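PDB 4NOE: single-stranded DNA-binding protein DdrB from Deinococcus radiodurans, which binds single-stranded DNA and assists the accurate annealing of complementary strands in the response to DNA damage. Local coordinates for a contact of chain A with DNA. Coordinates in Å, arbitrary orientation; residue numbers count along the deposited sequence, not the author numbering.

A contact of chain A with DNA. Residues 106, 121, 123-124, 129. With nucleotides of chain B.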
ATOM      1  N   LYS A 106      22.284   6.500  20.625  1.00 16.48           N
ATOM      2  CA  LYS A 106      20.909   6.121  20.360  1.00 15.11           C
ATOM      3  C   LYS A 106      20.559   4.816  21.070  1.00 23.25           C
ATOM      4  O   LYS A 106      21.352   3.863  21.086  1.00 21.47           O
ATOM      5  CB  LYS A 106      20.677   6.013  18.842  1.00 14.47           C
ATOM      6  CG  LYS A 106      19.251   5.589  18.451  1.00 17.80           C
ATOM      7  CD  LYS A 106      19.015   5.742  16.937  1.00 13.99           C
ATOM      8  CE  LYS A 106      17.518   5.656  16.648  1.00 15.50           C
ATOM      9  NZ  LYS A 106      17.204   5.583  15.208  1.00 17.03           N
ATOM     10  N   GLU A 121      11.634   2.082  11.694  1.00 16.05           N
ATOM     11  CA  GLU A 121      12.563   2.884  10.904  1.00 12.05           C
ATOM     12  C   GLU A 121      13.368   1.951  10.003  1.00 15.62           C
ATOM     13  O   GLU A 121      14.131   1.109  10.485  1.00 15.57           O
ATOM     14  CB  GLU A 121      13.489   3.694  11.826  1.00 19.29           C
ATOM     15  CG  GLU A 121      12.743   4.663  12.757  1.00 17.28           C
ATOM     16  CD  GLU A 121      13.633   5.249  13.856  1.00 25.86           C
ATOM     17  OE1 GLU A 121      14.878   5.129  13.769  1.00 19.30           O
ATOM     18  OE2 GLU A 121      13.081   5.814  14.823  1.00 24.31           O
ATOM     19  N   ALA A 123      16.164   0.480   7.662  1.00 23.57           N
ATOM     20  CA  ALA A 123      17.612   0.677   7.648  1.00 24.36           C
ATOM     21  C   ALA A 123      18.284  -0.267   6.656  1.00 28.18           C
ATOM     22  O   ALA A 123      17.605  -0.999   5.945  1.00 37.13           O
ATOM     23  CB  ALA A 123      18.156   0.420   9.018  1.00 23.93           C
ATOM     24  N   ASP A 124      19.618  -0.266   6.636  1.00 26.79           N
ATOM     25  CA  ASP A 124      20.388  -1.172   5.771  1.00 34.79           C
ATOM     26  C   ASP A 124      20.033  -2.640   6.003  1.00 35.53           C
ATOM     27  O   ASP A 124      19.795  -3.055   7.141  1.00 31.06           O
ATOM     28  CB  ASP A 124      21.892  -1.005   6.023  1.00 42.87           C
ATOM     29  CG  ASP A 124      22.386   0.387   5.710  1.00 53.66           C
ATOM     30  OD1 ASP A 124      22.184   0.843   4.567  1.00 61.35           O
ATOM     31  OD2 ASP A 124      22.974   1.027   6.608  1.00 52.83           O
ATOM     32  N   TYR A 129      14.369  -0.637  12.764  1.00 10.76           N
ATOM     33  CA  TYR A 129      14.609  -0.320  14.165  1.00  9.27           C
ATOM     34  C   TYR A 129      13.437   0.455  14.774  1.00 14.27           C
ATOM     35  O   TYR A 129      12.671   1.105  14.055  1.00 18.17           O
ATOM     36  CB  TYR A 129      15.884   0.490  14.286  1.00 10.45           C
ATOM     37  CG  TYR A 129      17.118  -0.279  13.895  1.00 17.60           C
ATOM     38  CD1 TYR A 129      17.818  -1.021  14.833  1.00 18.32           C
ATOM     39  CD2 TYR A 129      17.573  -0.274  12.582  1.00 18.64           C
ATOM     40  CE1 TYR A 129      18.945  -1.724  14.475  1.00 19.85           C
ATOM     41  CE2 TYR A 129      18.687  -0.976  12.219  1.00 18.14           C
ATOM     42  CZ  TYR A 129      19.368  -1.700  13.168  1.00 23.03           C
ATOM     43  OH  TYR A 129      20.488  -2.404  12.800  1.00 27.05           O
TER
ATOM     44  P    DT B   2      24.622   2.877  10.545  1.00 28.09           P
ATOM     45  OP1  DT B   2      26.035   2.785  10.523  1.00 36.72           O
ATOM     46  OP2  DT B   2      23.920   2.403   9.420  1.00 26.50           O
ATOM     47  O5'  DT B   2      24.048   2.179  11.846  1.00 23.82           O
ATOM     48  C5'  DT B   2      24.642   2.360  13.136  1.00 20.51           C
ATOM     49  C4'  DT B   2      23.779   1.799  14.244  1.00 20.55           C
ATOM     50  O4'  DT B   2      22.526   2.507  14.332  1.00 23.74           O
ATOM     51  C3'  DT B   2      23.431   0.318  14.115  1.00 28.31           C
ATOM     52  O3'  DT B   2      23.630  -0.353  15.348  1.00 28.60           O
ATOM     53  C2'  DT B   2      21.957   0.329  13.761  1.00 30.82           C
ATOM     54  C1'  DT B   2      21.466   1.593  14.430  1.00 26.84           C
ATOM     55  N1   DT B   2      20.294   2.194  13.797  1.00 26.21           N
ATOM     56  C2   DT B   2      19.239   2.559  14.590  1.00 18.78           C
ATOM     57  O2   DT B   2      19.237   2.418  15.787  1.00 22.53           O
ATOM     58  N3   DT B   2      18.184   3.108  13.917  1.00 25.21           N
ATOM     59  C4   DT B   2      18.082   3.321  12.562  1.00 25.58           C
ATOM     60  O4   DT B   2      17.084   3.837  12.105  1.00 27.18           O
ATOM     61  C5   DT B   2      19.223   2.912  11.790  1.00 23.52           C
ATOM     62  C7   DT B   2      19.211   3.124  10.312  1.00 43.72           C
ATOM     63  C6   DT B   2      20.253   2.367  12.436  1.00 20.49           C
TER
HETATM   64  O   HOH W   1      21.752   1.174   9.308  1.00 27.54           O
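An aromatic stacking platform for an unpaired base is formed here by Tyr129, on strand 128-131 of the DdrB single-stranded DNA-binding surface. Its ring lies against one face of the thymine of DT2, with centroids 3.9 Å apart and planes 13° from parallel, and N1 sits over the ring centre. With CG anti to the carbonyl carbon (chi1 -66°), the phenol end runs out under the sugar, where Tyr129 CZ is 3.3 Å from DT2 C2' of the deoxyribose. A tyrosine suits a base presented without a partner, since its flat face can cover an unpaired pyrimidine; an alanine here would probably leave that face uncovered and the base free to tilt. On the side away from Tyr129, the extended chain of Lys106 runs alongside the O2-N3-O4 edge, Lys106 CD 3.5 Å from the carbonyl oxygen DT2 O2. Lys106 NZ is tilted out of the base plane, beyond the N3 edge, 3.0 Å from DT2 N3; since both nitrogens normally donate, this is better read as proximity than as a hydrogen bond. The lysine's long chain carries the ammonium from O2 towards N3, where Glu121 OE1 takes Lys106 NZ in a 2.8 Å salt bridge through the syn lone pair. Glu121 OE1 also comes 3.1 Å from DT2 O4, an unfavourable pairing of two acceptors that the nearby ammonium may partly offset. Small Ala123 fits CB beside the tyrosine's edge, in the ring plane. The site joins strand 104-110, which supplies Lys106, to strands 121-122 and 128-131, which carry Glu121 and Tyr129.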